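Acyl-CoA N-acyltransferases (NAT) superfamily protein (Arabidopsis thaliana, PDB 6TH0) probably transfers the acetyl group of acetyl-CoA to the N-terminal methionine of transmembrane proteins and to protein lysine side chains. Local coordinates at residues F66-I71 / Y96-G101; V46-V51 / N117-Y122; Y133-A138 / S171-Y176. All coordinates share one frame; numbering follows the deposited sequence.

In the fold
The chain is the GNAT acetyltransferase part of a longer protein. From the N terminus, strand 45-52 opens contact 2, which closes only when helix 111-123 packs on that strand; contact 1, pairing strands 63-73 and 93-102, is nested inside this loop. Contact 3 follows in series: strand 129-137 starts it, and strand 167-177 returns beside it after helix 141-149 and strand 153-164. All three contacts share one mixed sheet. A69 and V67 of contact 1 bond to V46 and W48 of contact 2, while I97 N meets Y133 O and Y96 OH meets H135 ND1 of contact 3. Contacts 1 and 3 both touch acetyl-CoA.

Contact 1. Residues F66-I71 / Y96-G101. With ACO (acetyl coenzyme *a), chain C.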
loop_
_atom_site.group_PDB
_atom_site.type_symbol
_atom_site.label_atom_id
_atom_site.label_comp_id
_atom_site.label_asym_id
_atom_site.label_seq_id
_atom_site.Cartn_x
_atom_site.Cartn_y
_atom_site.Cartn_z
ATOM N N PHE A 66 7.354 5.021 1.217
ATOM C CA PHE A 66 6.074 5.098 1.914
ATOM C C PHE A 66 5.201 3.939 1.464
ATOM O O PHE A 66 5.374 3.404 0.367
ATOM C CB PHE A 66 5.370 6.431 1.615
ATOM C CG PHE A 66 5.086 6.624 0.179
ATOM C CD1 PHE A 66 3.936 6.100 -0.387
ATOM C CD2 PHE A 66 6.015 7.250 -0.647
ATOM C CE1 PHE A 66 3.692 6.233 -1.751
ATOM C CE2 PHE A 66 5.774 7.388 -1.994
ATOM C CZ PHE A 66 4.612 6.901 -2.550
ATOM N N VAL A 67 4.267 3.540 2.329
ATOM C CA VAL A 67 3.152 2.690 1.925
ATOM C C VAL A 67 1.927 3.159 2.701
ATOM O O VAL A 67 2.050 3.533 3.870
ATOM C CB VAL A 67 3.428 1.200 2.194
ATOM C CG1 VAL A 67 3.610 0.956 3.688
ATOM C CG2 VAL A 67 2.312 0.332 1.620
ATOM N N THR A 68 0.792 3.305 2.014
ATOM C CA THR A 68 -0.473 3.663 2.654
ATOM C C THR A 68 -1.517 2.571 2.422
ATOM O O THR A 68 -1.515 1.895 1.382
ATOM C CB THR A 68 -1.009 4.988 2.139
ATOM O OG1 THR A 68 -1.265 4.871 0.735
ATOM C CG2 THR A 68 0.009 6.101 2.388
ATOM N N ALA A 69 -2.398 2.376 3.407
ATOM C CA ALA A 69 -3.386 1.310 3.333
ATOM C C ALA A 69 -4.632 1.722 4.117
ATOM O O ALA A 69 -4.559 2.498 5.071
ATOM C CB ALA A 69 -2.841 -0.020 3.880
ATOM N N LYS A 70 -5.767 1.139 3.760
ATOM C CA LYS A 70 -6.981 1.421 4.512
ATOM C C LYS A 70 -7.667 0.121 4.858
ATOM O O LYS A 70 -7.441 -0.918 4.234
ATOM C CB LYS A 70 -7.958 2.332 3.753
ATOM C CG LYS A 70 -8.557 1.708 2.500
ATOM C CD LYS A 70 -9.684 2.583 1.971
ATOM C CE LYS A 70 -10.289 2.026 0.687
ATOM N NZ LYS A 70 -11.394 2.900 0.199
ATOM N N ILE A 71 -8.511 0.210 5.861
ATOM C CA ILE A 71 -9.202 -0.953 6.383
ATOM C C ILE A 71 -10.558 -1.049 5.702
ATOM O O ILE A 71 -11.269 -0.044 5.556
ATOM C CB ILE A 71 -9.315 -0.841 7.908
ATOM C CG1 ILE A 71 -7.916 -0.622 8.494
ATOM C CG2 ILE A 71 -9.926 -2.104 8.477
ATOM C CD1 ILE A 71 -6.969 -1.784 8.289
ATOM N N TYR A 96 -6.280 -2.908 2.522
ATOM C CA TYR A 96 -6.144 -2.557 1.110
ATOM C C TYR A 96 -4.977 -1.591 0.940
ATOM O O TYR A 96 -5.044 -0.449 1.398
ATOM C CB TYR A 96 -7.444 -1.924 0.594
ATOM C CG TYR A 96 -7.430 -1.560 -0.879
ATOM C CD1 TYR A 96 -7.561 -2.542 -1.862
ATOM C CD2 TYR A 96 -7.304 -0.232 -1.285
ATOM C CE1 TYR A 96 -7.548 -2.223 -3.209
ATOM C CE2 TYR A 96 -7.283 0.102 -2.630
ATOM C CZ TYR A 96 -7.406 -0.887 -3.587
ATOM O OH TYR A 96 -7.397 -0.538 -4.920
ATOM N N ILE A 97 -3.927 -2.022 0.241
ATOM C CA ILE A 97 -2.820 -1.103 -0.012
ATOM C C ILE A 97 -3.249 -0.114 -1.079
ATOM O O ILE A 97 -3.723 -0.505 -2.160
ATOM C CB ILE A 97 -1.553 -1.859 -0.437
ATOM C CG1 ILE A 97 -0.965 -2.629 0.747
ATOM C CG2 ILE A 97 -0.522 -0.854 -1.041
ATOM C CD1 ILE A 97 0.057 -3.667 0.346
ATOM N N LEU A 98 -3.118 1.173 -0.762
ATOM C CA LEU A 98 -3.485 2.273 -1.639
ATOM C C LEU A 98 -2.280 2.719 -2.470
ATOM O O LEU A 98 -2.331 2.724 -3.701
ATOM C CB LEU A 98 -3.982 3.455 -0.819
ATOM C CG LEU A 98 -5.279 3.228 -0.010
ATOM C CD1 LEU A 98 -5.332 4.196 1.143
ATOM C CD2 LEU A 98 -6.446 3.483 -0.935
ATOM N N THR A 99 -1.201 3.106 -1.800
ATOM C CA THR A 99 -0.031 3.606 -2.517
ATOM C C THR A 99 1.237 3.001 -1.935
ATOM O O THR A 99 1.287 2.563 -0.787
ATOM C CB THR A 99 0.057 5.132 -2.466
ATOM O OG1 THR A 99 0.407 5.560 -1.143
ATOM C CG2 THR A 99 -1.256 5.786 -2.894
ATOM N N LEU A 100 2.280 2.981 -2.768
ATOM C CA LEU A 100 3.577 2.446 -2.385
ATOM C C LEU A 100 4.589 3.113 -3.297
ATOM O O LEU A 100 4.320 3.221 -4.490
ATOM C CB LEU A 100 3.620 0.925 -2.555
ATOM C CG LEU A 100 4.978 0.247 -2.529
ATOM C CD1 LEU A 100 5.498 0.186 -1.101
ATOM C CD2 LEU A 100 4.884 -1.149 -3.129
ATOM N N GLY A 101 5.700 3.594 -2.742
ATOM C CA GLY A 101 6.732 4.216 -3.559
ATOM C C GLY A 101 8.036 4.311 -2.810
ATOM O O GLY A 101 8.056 4.425 -1.581
HETATM N N1A ACO C . 20.687 -6.052 -4.645
HETATM C C2A ACO C . 20.204 -6.011 -5.934
HETATM N N3A ACO C . 18.945 -5.999 -6.404
HETATM C C4A ACO C . 18.011 -6.032 -5.377
HETATM C C5A ACO C . 18.356 -6.075 -3.988
HETATM C C6A ACO C . 19.727 -6.085 -3.668
HETATM N N6A ACO C . 20.120 -6.124 -2.356
HETATM N N7A ACO C . 17.211 -6.099 -3.181
HETATM C C8A ACO C . 16.193 -6.071 -4.066
HETATM N N9A ACO C . 16.620 -6.034 -5.394
HETATM C C1B ACO C . 15.794 -6.010 -6.602
HETATM C C2B ACO C . 14.482 -6.916 -6.509
HETATM O O2B ACO C . 14.798 -8.219 -6.774
HETATM C C3B ACO C . 13.783 -6.205 -7.762
HETATM O O3B ACO C . 14.461 -6.658 -8.828
HETATM P P3B ACO C . 13.419 -6.787 -10.339
HETATM O O7A ACO C . 13.324 -5.304 -10.584
HETATM O O8A ACO C . 14.279 -7.592 -11.299
HETATM O O9A ACO C . 12.184 -7.429 -9.753
HETATM C C4B ACO C . 14.064 -4.691 -7.479
HETATM O O4B ACO C . 15.379 -4.634 -6.833
HETATM C C5B ACO C . 12.952 -4.045 -6.631
HETATM O O5B ACO C . 12.727 -4.756 -5.453
HETATM P P1A ACO C . 12.661 -3.688 -4.198
HETATM O O1A ACO C . 13.964 -2.990 -4.071
HETATM O O2A ACO C . 12.045 -4.414 -3.035
HETATM O O3A ACO C . 11.542 -2.460 -4.528
HETATM P P2A ACO C . 12.130 -0.988 -4.625
HETATM O O4A ACO C . 12.445 -0.410 -3.294
HETATM O O5A ACO C . 13.071 -0.770 -5.781
HETATM O O6A ACO C . 10.742 -0.044 -5.072
HETATM C CBP ACO C . 8.746 0.227 -6.388
HETATM C CCP ACO C . 9.899 -0.758 -5.909
HETATM C CDP ACO C . 7.901 0.551 -5.178
HETATM C CEP ACO C . 7.897 -0.437 -7.475
HETATM C CAP ACO C . 9.484 1.481 -6.927
HETATM O OAP ACO C . 10.106 1.211 -8.180
HETATM C C9P ACO C . 8.588 2.698 -7.141
HETATM O O9P ACO C . 8.483 3.542 -6.277
HETATM N N8P ACO C . 7.968 2.854 -8.363
HETATM C C7P ACO C . 7.078 4.028 -8.651
HETATM C C6P ACO C . 5.841 3.978 -7.803
HETATM C C5P ACO C . 5.087 2.759 -8.204
HETATM O O5P ACO C . 5.011 2.327 -9.343
HETATM N N4P ACO C . 4.442 2.086 -7.186
HETATM C C3P ACO C . 3.723 0.879 -7.591
HETATM C C2P ACO C . 2.562 0.665 -6.687
HETATM S S1P ACO C . 1.674 -0.862 -7.267
HETATM C C ACO C . 0.573 -0.035 -8.414
HETATM O O ACO C . 0.703 -0.104 -9.612
HETATM C CH3 ACO C . -0.468 0.782 -7.845
#
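T68 and T99 meet through their hydroxyls, with OG1 to OG1 at 2.6 Å in a short hydrogen bond that either could donate; T99 OG1 also bonds to NE2 of H23. Each OG1 sits between its own backbone N and carbonyl carbon (chi1 62° and 71°), on one face of the sheet. Backbone bonds join the antiparallel strands at both ends, where F66 pairs with G101 and K70 with Y96. Between them L98 and T99 both face T68 in a classic beta bulge, and T68 O takes a 2.8 Å bond from L98 N and a weak one from T99 N. The bulge lies in the cofactor-binding strand, as in the GNAT fold: L100 O accepts a nearly straight hydrogen bond (171°) from N4P of acetyl-CoA, 2.9 Å away.

Around the F66 ring, G101 CA lies over the face, 3.9 Å from the centre, in a CH-pi contact. T99 OG1 reaches the edge, 3.4 Å from F66 CE1. On the other face of the sheet, V67 CG2 is 4.1 Å from I97 CG2.

V67, I97 and L100 pack on helix 111-123, the latter two also on helix 141-149, whereas F66 lies against helix 16-26; strands 45-52 and 129-137 flank the pair.

Contact 2. Residues V46-V51 / N117-Y122; sequences VSWAAV and NEVVKY
W48 presents its indole to three side chains of the helix, one over a face and two toward the six-membered ring. Over the five-membered ring sits E118 CB, 3.9 Å from the centroid and only 3° off the normal, a CH-pi contact. The other aromatic contact is an offset edge-to-face pair: the W48 edge points at the face of Y122, with six-membered ring centroids 5.5 Å apart and planes at 67°. W48 CH2 comes within 3.5 Å of Y122 CB, close to the root of the phenol; Y122 CG, anti to the backbone N (chi1 178°), is thereby placed against the same W48 CH2.

Apolar contacts complete the interface. V119 CG2 touches W48 CZ3 at 3.8 Å, and V46 CG1 lies 3.7 Å from Y122 CZ near the far end of that ring.

No hydrogen bond crosses between the segments. The E118 carboxylate instead forms a salt bridge within the helix, its OE2 3.6 Å from K121 NZ.

The short axes approach to 9.2 Å. This is the helix-on-sheet layer of the GNAT alpha/beta fold: V46 and W48 face helix 111-123, and V119 also reaches V67 and I97 on the next two strands.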
loop_
_atom_site.group_PDB
_atom_site.type_symbol
_atom_site.label_atom_id
_atom_site.label_comp_id
_atom_site.label_asym_id
_atom_site.label_seq_id
_atom_site.Cartn_x
_atom_site.Cartn_y
_atom_site.Cartn_z
ATOM N N VAL A 46 -3.813 3.316 7.542
ATOM C CA VAL A 46 -2.581 2.964 8.217
ATOM C C VAL A 46 -1.462 3.226 7.232
ATOM O O VAL A 46 -1.631 3.099 6.009
ATOM C CB VAL A 46 -2.564 1.516 8.752
ATOM C CG1 VAL A 46 -3.516 1.377 9.929
ATOM C CG2 VAL A 46 -2.930 0.528 7.652
ATOM N N SER A 47 -0.310 3.609 7.757
ATOM C CA SER A 47 0.760 3.862 6.807
ATOM C C SER A 47 2.118 3.817 7.485
ATOM O O SER A 47 2.237 3.907 8.710
ATOM C CB SER A 47 0.553 5.218 6.137
ATOM O OG SER A 47 0.538 6.227 7.127
ATOM N N TRP A 48 3.140 3.651 6.652
ATOM C CA TRP A 48 4.512 3.516 7.106
ATOM C C TRP A 48 5.418 4.365 6.231
ATOM O O TRP A 48 5.230 4.441 5.015
ATOM C CB TRP A 48 4.964 2.060 7.079
ATOM C CG TRP A 48 4.343 1.240 8.155
ATOM C CD1 TRP A 48 4.874 0.970 9.382
ATOM C CD2 TRP A 48 3.065 0.584 8.119
ATOM N NE1 TRP A 48 4.016 0.184 10.105
ATOM C CE2 TRP A 48 2.901 -0.074 9.351
ATOM C CE3 TRP A 48 2.052 0.482 7.161
ATOM C CZ2 TRP A 48 1.756 -0.820 9.661
ATOM C CZ3 TRP A 48 0.923 -0.264 7.460
ATOM C CH2 TRP A 48 0.779 -0.901 8.709
ATOM N N ALA A 49 6.401 4.990 6.855
ATOM C CA ALA A 49 7.434 5.724 6.151
ATOM C C ALA A 49 8.739 4.959 6.295
ATOM O O ALA A 49 8.980 4.299 7.306
ATOM C CB ALA A 49 7.585 7.145 6.709
ATOM N N ALA A 50 9.555 5.018 5.256
ATOM C CA ALA A 50 10.941 4.573 5.312
ATOM C C ALA A 50 11.821 5.808 5.376
ATOM O O ALA A 50 11.610 6.755 4.614
ATOM C CB ALA A 50 11.306 3.732 4.088
ATOM N N VAL A 51 12.780 5.814 6.298
ATOM C CA VAL A 51 13.700 6.934 6.444
ATOM C C VAL A 51 15.130 6.420 6.526
ATOM O O VAL A 51 15.388 5.298 6.974
ATOM C CB VAL A 51 13.367 7.791 7.690
ATOM C CG1 VAL A 51 11.928 8.294 7.623
ATOM C CG2 VAL A 51 13.606 6.992 8.975
ATOM N N ASN A 117 5.973 -5.790 3.667
ATOM C CA ASN A 117 6.059 -6.678 4.819
ATOM C C ASN A 117 5.410 -6.047 6.050
ATOM O O ASN A 117 4.710 -6.725 6.819
ATOM C CB ASN A 117 7.528 -7.020 5.080
ATOM C CG ASN A 117 7.701 -8.055 6.151
ATOM O OD1 ASN A 117 6.985 -9.050 6.179
ATOM N ND2 ASN A 117 8.654 -7.831 7.046
ATOM N N GLU A 118 5.629 -4.745 6.253
ATOM C CA GLU A 118 4.995 -4.050 7.371
ATOM C C GLU A 118 3.478 -4.157 7.299
ATOM O O GLU A 118 2.814 -4.367 8.320
ATOM C CB GLU A 118 5.417 -2.580 7.389
ATOM C CG GLU A 118 6.896 -2.357 7.669
ATOM C CD GLU A 118 7.303 -2.832 9.048
ATOM O OE1 GLU A 118 6.435 -2.848 9.938
ATOM O OE2 GLU A 118 8.481 -3.207 9.240
ATOM N N VAL A 119 2.911 -4.028 6.099
ATOM C CA VAL A 119 1.463 -4.099 5.963
ATOM C C VAL A 119 0.958 -5.508 6.265
ATOM O O VAL A 119 -0.047 -5.686 6.959
ATOM C CB VAL A 119 1.037 -3.647 4.557
ATOM C CG1 VAL A 119 -0.472 -3.740 4.420
ATOM C CG2 VAL A 119 1.528 -2.206 4.270
ATOM N N VAL A 120 1.649 -6.528 5.757
ATOM C CA VAL A 120 1.243 -7.910 6.018
ATOM C C VAL A 120 1.378 -8.234 7.498
ATOM O O VAL A 120 0.490 -8.850 8.100
ATOM C CB VAL A 120 2.078 -8.875 5.153
ATOM C CG1 VAL A 120 1.743 -10.332 5.495
ATOM C CG2 VAL A 120 1.883 -8.574 3.680
ATOM N N LYS A 121 2.489 -7.824 8.109
ATOM C CA LYS A 121 2.674 -8.039 9.540
ATOM C C LYS A 121 1.605 -7.318 10.349
ATOM O O LYS A 121 1.153 -7.820 11.384
ATOM C CB LYS A 121 4.082 -7.584 9.927
ATOM C CG LYS A 121 5.143 -8.656 9.685
ATOM C CD LYS A 121 6.583 -8.154 9.818
ATOM C CE LYS A 121 6.843 -7.288 11.030
ATOM N NZ LYS A 121 8.033 -6.414 10.752
ATOM N N TYR A 122 1.189 -6.137 9.893
ATOM C CA TYR A 122 0.104 -5.424 10.555
ATOM C C TYR A 122 -1.204 -6.196 10.446
ATOM O O TYR A 122 -1.902 -6.398 11.446
ATOM C CB TYR A 122 -0.049 -4.016 9.970
ATOM C CG TYR A 122 -1.190 -3.242 10.600
ATOM C CD1 TYR A 122 -1.038 -2.648 11.847
ATOM C CD2 TYR A 122 -2.422 -3.118 9.962
ATOM C CE1 TYR A 122 -2.073 -1.948 12.444
ATOM C CE2 TYR A 122 -3.468 -2.413 10.559
ATOM C CZ TYR A 122 -3.282 -1.834 11.794
ATOM O OH TYR A 122 -4.299 -1.131 12.390
#

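Contact 3. Residues Y133-A138 / S171-Y176; sequences YLHVIA and SYLFVY. With ACO (acetyl coenzyme *a), chain C.
S171 OG is buried against H135, 3.5 Å from its CD2, and this hydroxyl has no hydrogen-bonding partner in the model. It sits between its backbone N and carbonyl carbon (chi1 70°), which puts it beside the imidazole. The H135 ring nitrogens, by contrast, are both engaged: ND1 with the hydroxyl of Y96 and NE2 with E78. The F161 ring stacks on the imidazole. L173 CD1 lies over a face of it, 4.0 Å from H135 NE2, and also reaches the edge of the Y133 ring at CD2. An alanine in place of H135 would probably leave Y96 OH and E78 without these hydrogen-bonding mates, F161 without its stacking partner, and a gap beside L173 and S171.

Four backbone bonds hold the antiparallel strands together, two at the L134-F174 pair and two at V136-Y172. The bond from F174 N to L134 O is almost straight at 177°. On the face opposite H135, V136 CG2 touches F174 CD2 at 3.6 Å, and L134 CD2 rests on F174 CB. Where the first strand ends, A138 CB sits over a face of the Y172 ring, 4.2 Å from its centre, in a CH-pi contact.

The acetyl group of acetyl-CoA adjoins the same strand end. I137 N donates a 3.0 Å hydrogen bond to its thioester carbonyl oxygen O, which would probably polarise that carbonyl. The cofactor thus bonds to both parallel neighbours, to L100 O on strand 93-102 and I137 N on strand 129-137, as in the cofactor cleft of the GNAT fold.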
loop_
_atom_site.group_PDB
_atom_site.type_symbol
_atom_site.label_atom_id
_atom_site.label_comp_id
_atom_site.label_asym_id
_atom_site.label_seq_id
_atom_site.Cartn_x
_atom_site.Cartn_y
_atom_site.Cartn_z
ATOM N N TYR A 133 -5.029 -6.879 0.122
ATOM C CA TYR A 133 -5.240 -6.848 -1.323
ATOM C C TYR A 133 -4.960 -5.445 -1.848
ATOM O O TYR A 133 -4.780 -4.490 -1.088
ATOM C CB TYR A 133 -6.645 -7.344 -1.733
ATOM C CG TYR A 133 -7.842 -6.427 -1.504
ATOM C CD1 TYR A 133 -8.307 -6.139 -0.217
ATOM C CD2 TYR A 133 -8.548 -5.897 -2.585
ATOM C CE1 TYR A 133 -9.418 -5.303 -0.023
ATOM C CE2 TYR A 133 -9.656 -5.078 -2.401
ATOM C CZ TYR A 133 -10.095 -4.784 -1.121
ATOM O OH TYR A 133 -11.214 -3.964 -0.949
ATOM N N LEU A 134 -4.841 -5.350 -3.164
ATOM C CA LEU A 134 -4.500 -4.101 -3.823
ATOM C C LEU A 134 -4.687 -4.289 -5.321
ATOM O O LEU A 134 -4.912 -5.401 -5.807
ATOM C CB LEU A 134 -3.063 -3.686 -3.499
ATOM C CG LEU A 134 -2.038 -4.644 -4.123
ATOM C CD1 LEU A 134 -0.786 -3.871 -4.414
ATOM C CD2 LEU A 134 -1.723 -5.871 -3.244
ATOM N N HIS A 135 -4.550 -3.190 -6.046
ATOM C CA HIS A 135 -4.563 -3.197 -7.495
ATOM C C HIS A 135 -3.247 -2.623 -7.991
ATOM O O HIS A 135 -2.735 -1.649 -7.434
ATOM C CB HIS A 135 -5.745 -2.396 -8.056
ATOM C CG HIS A 135 -7.082 -2.981 -7.728
ATOM N ND1 HIS A 135 -7.775 -2.666 -6.581
ATOM C CD2 HIS A 135 -7.859 -3.851 -8.413
ATOM C CE1 HIS A 135 -8.924 -3.321 -6.571
ATOM N NE2 HIS A 135 -8.998 -4.048 -7.672
ATOM N N VAL A 136 -2.696 -3.258 -9.017
ATOM C CA VAL A 136 -1.459 -2.839 -9.652
ATOM C C VAL A 136 -1.776 -2.438 -11.083
ATOM O O VAL A 136 -2.527 -3.131 -11.780
ATOM C CB VAL A 136 -0.424 -3.988 -9.616
ATOM C CG1 VAL A 136 0.866 -3.582 -10.279
ATOM C CG2 VAL A 136 -0.201 -4.457 -8.176
ATOM N N ILE A 137 -1.195 -1.326 -11.538
ATOM C CA ILE A 137 -1.339 -0.985 -12.942
ATOM C C ILE A 137 -0.774 -2.136 -13.758
ATOM O O ILE A 137 0.327 -2.620 -13.479
ATOM C CB ILE A 137 -0.599 0.322 -13.248
ATOM C CG1 ILE A 137 -1.287 1.492 -12.544
ATOM C CG2 ILE A 137 -0.513 0.531 -14.744
ATOM C CD1 ILE A 137 -0.510 2.806 -12.661
ATOM N N ALA A 138 -1.511 -2.557 -14.790
ATOM C CA ALA A 138 -1.233 -3.846 -15.428
ATOM C C ALA A 138 0.065 -3.857 -16.229
ATOM O O ALA A 138 0.615 -4.937 -16.475
ATOM C CB ALA A 138 -2.392 -4.256 -16.331
ATOM N N SER A 171 -5.946 -2.734 -14.496
ATOM C CA SER A 171 -5.221 -3.103 -13.291
ATOM C C SER A 171 -5.272 -4.612 -13.103
ATOM O O SER A 171 -6.081 -5.317 -13.717
ATOM C CB SER A 171 -5.798 -2.410 -12.048
ATOM O OG SER A 171 -7.079 -2.947 -11.746
ATOM N N TYR A 172 -4.344 -5.114 -12.297
ATOM C CA TYR A 172 -4.425 -6.472 -11.774
ATOM C C TYR A 172 -4.797 -6.421 -10.301
ATOM O O TYR A 172 -4.224 -5.639 -9.538
ATOM C CB TYR A 172 -3.108 -7.237 -11.915
ATOM C CG TYR A 172 -2.753 -7.635 -13.311
ATOM C CD1 TYR A 172 -3.602 -8.426 -14.065
ATOM C CD2 TYR A 172 -1.527 -7.278 -13.860
ATOM C CE1 TYR A 172 -3.258 -8.834 -15.343
ATOM C CE2 TYR A 172 -1.167 -7.695 -15.135
ATOM C CZ TYR A 172 -2.041 -8.447 -15.871
ATOM O OH TYR A 172 -1.700 -8.834 -17.135
ATOM N N LEU A 173 -5.749 -7.263 -9.907
ATOM C CA LEU A 173 -6.063 -7.466 -8.495
ATOM C C LEU A 173 -5.076 -8.466 -7.892
ATOM O O LEU A 173 -4.882 -9.546 -8.447
ATOM C CB LEU A 173 -7.482 -8.005 -8.352
ATOM C CG LEU A 173 -7.843 -8.583 -6.974
ATOM C CD1 LEU A 173 -7.894 -7.458 -5.950
ATOM C CD2 LEU A 173 -9.159 -9.375 -7.004
ATOM N N PHE A 174 -4.422 -8.097 -6.783
ATOM C CA PHE A 174 -3.501 -8.994 -6.082
ATOM C C PHE A 174 -4.010 -9.199 -4.668
ATOM O O PHE A 174 -4.460 -8.253 -4.040
ATOM C CB PHE A 174 -2.059 -8.458 -5.999
ATOM C CG PHE A 174 -1.205 -8.767 -7.192
ATOM C CD1 PHE A 174 -0.390 -9.885 -7.202
ATOM C CD2 PHE A 174 -1.175 -7.904 -8.283
ATOM C CE1 PHE A 174 0.429 -10.160 -8.311
ATOM C CE2 PHE A 174 -0.375 -8.166 -9.370
ATOM C CZ PHE A 174 0.428 -9.285 -9.385
ATOM N N VAL A 175 -3.963 -10.442 -4.168
ATOM C CA VAL A 175 -4.454 -10.745 -2.827
ATOM C C VAL A 175 -3.431 -11.593 -2.087
ATOM O O VAL A 175 -2.723 -12.408 -2.691
ATOM C CB VAL A 175 -5.829 -11.454 -2.840
ATOM C CG1 VAL A 175 -6.849 -10.630 -3.597
ATOM C CG2 VAL A 175 -5.708 -12.850 -3.430
ATOM N N TYR A 176 -3.279 -11.328 -0.792
ATOM C CA TYR A 176 -2.561 -12.215 0.119
ATOM C C TYR A 176 -3.490 -12.558 1.281
ATOM O O TYR A 176 -3.715 -11.724 2.166
ATOM C CB TYR A 176 -1.277 -11.576 0.646
ATOM C CG TYR A 176 -0.465 -12.510 1.513
ATOM C CD1 TYR A 176 0.374 -13.459 0.945
ATOM C CD2 TYR A 176 -0.539 -12.446 2.888
ATOM C CE1 TYR A 176 1.117 -14.322 1.733
ATOM C CE2 TYR A 176 0.200 -13.303 3.686
ATOM C CZ TYR A 176 1.024 -14.235 3.105
ATOM O OH TYR A 176 1.753 -15.087 3.903
HETATM N N1A ACO C . 20.687 -6.052 -4.645
HETATM C C2A ACO C . 20.204 -6.011 -5.934
HETATM N N3A ACO C . 18.945 -5.999 -6.404
HETATM C C4A ACO C . 18.011 -6.032 -5.377
HETATM C C5A ACO C . 18.356 -6.075 -3.988
HETATM C C6A ACO C . 19.727 -6.085 -3.668
HETATM N N6A ACO C . 20.120 -6.124 -2.356
HETATM N N7A ACO C . 17.211 -6.099 -3.181
HETATM C C8A ACO C . 16.193 -6.071 -4.066
HETATM N N9A ACO C . 16.620 -6.034 -5.394
HETATM C C1B ACO C . 15.794 -6.010 -6.602
HETATM C C2B ACO C . 14.482 -6.916 -6.509
HETATM O O2B ACO C . 14.798 -8.219 -6.774
HETATM C C3B ACO C . 13.783 -6.205 -7.762
HETATM O O3B ACO C . 14.461 -6.658 -8.828
HETATM P P3B ACO C . 13.419 -6.787 -10.339
HETATM O O7A ACO C . 13.324 -5.304 -10.584
HETATM O O8A ACO C . 14.279 -7.592 -11.299
HETATM O O9A ACO C . 12.184 -7.429 -9.753
HETATM C C4B ACO C . 14.064 -4.691 -7.479
HETATM O O4B ACO C . 15.379 -4.634 -6.833
HETATM C C5B ACO C . 12.952 -4.045 -6.631
HETATM O O5B ACO C . 12.727 -4.756 -5.453
HETATM P P1A ACO C . 12.661 -3.688 -4.198
HETATM O O1A ACO C . 13.964 -2.990 -4.071
HETATM O O2A ACO C . 12.045 -4.414 -3.035
HETATM O O3A ACO C . 11.542 -2.460 -4.528
HETATM P P2A ACO C . 12.130 -0.988 -4.625
HETATM O O4A ACO C . 12.445 -0.410 -3.294
HETATM O O5A ACO C . 13.071 -0.770 -5.781
HETATM O O6A ACO C . 10.742 -0.044 -5.072
HETATM C CBP ACO C . 8.746 0.227 -6.388
HETATM C CCP ACO C . 9.899 -0.758 -5.909
HETATM C CDP ACO C . 7.901 0.551 -5.178
HETATM C CEP ACO C . 7.897 -0.437 -7.475
HETATM C CAP ACO C . 9.484 1.481 -6.927
HETATM O OAP ACO C . 10.106 1.211 -8.180
HETATM C C9P ACO C . 8.588 2.698 -7.141
HETATM O O9P ACO C . 8.483 3.542 -6.277
HETATM N N8P ACO C . 7.968 2.854 -8.363
HETATM C C7P ACO C . 7.078 4.028 -8.651
HETATM C C6P ACO C . 5.841 3.978 -7.803
HETATM C C5P ACO C . 5.087 2.759 -8.204
HETATM O O5P ACO C . 5.011 2.327 -9.343
HETATM N N4P ACO C . 4.442 2.086 -7.186
HETATM C C3P ACO C . 3.723 0.879 -7.591
HETATM C C2P ACO C . 2.562 0.665 -6.687
HETATM S S1P ACO C . 1.674 -0.862 -7.267
HETATM C C ACO C . 0.573 -0.035 -8.414
HETATM O O ACO C . 0.703 -0.104 -9.612
HETATM C CH3 ACO C . -0.468 0.782 -7.845
#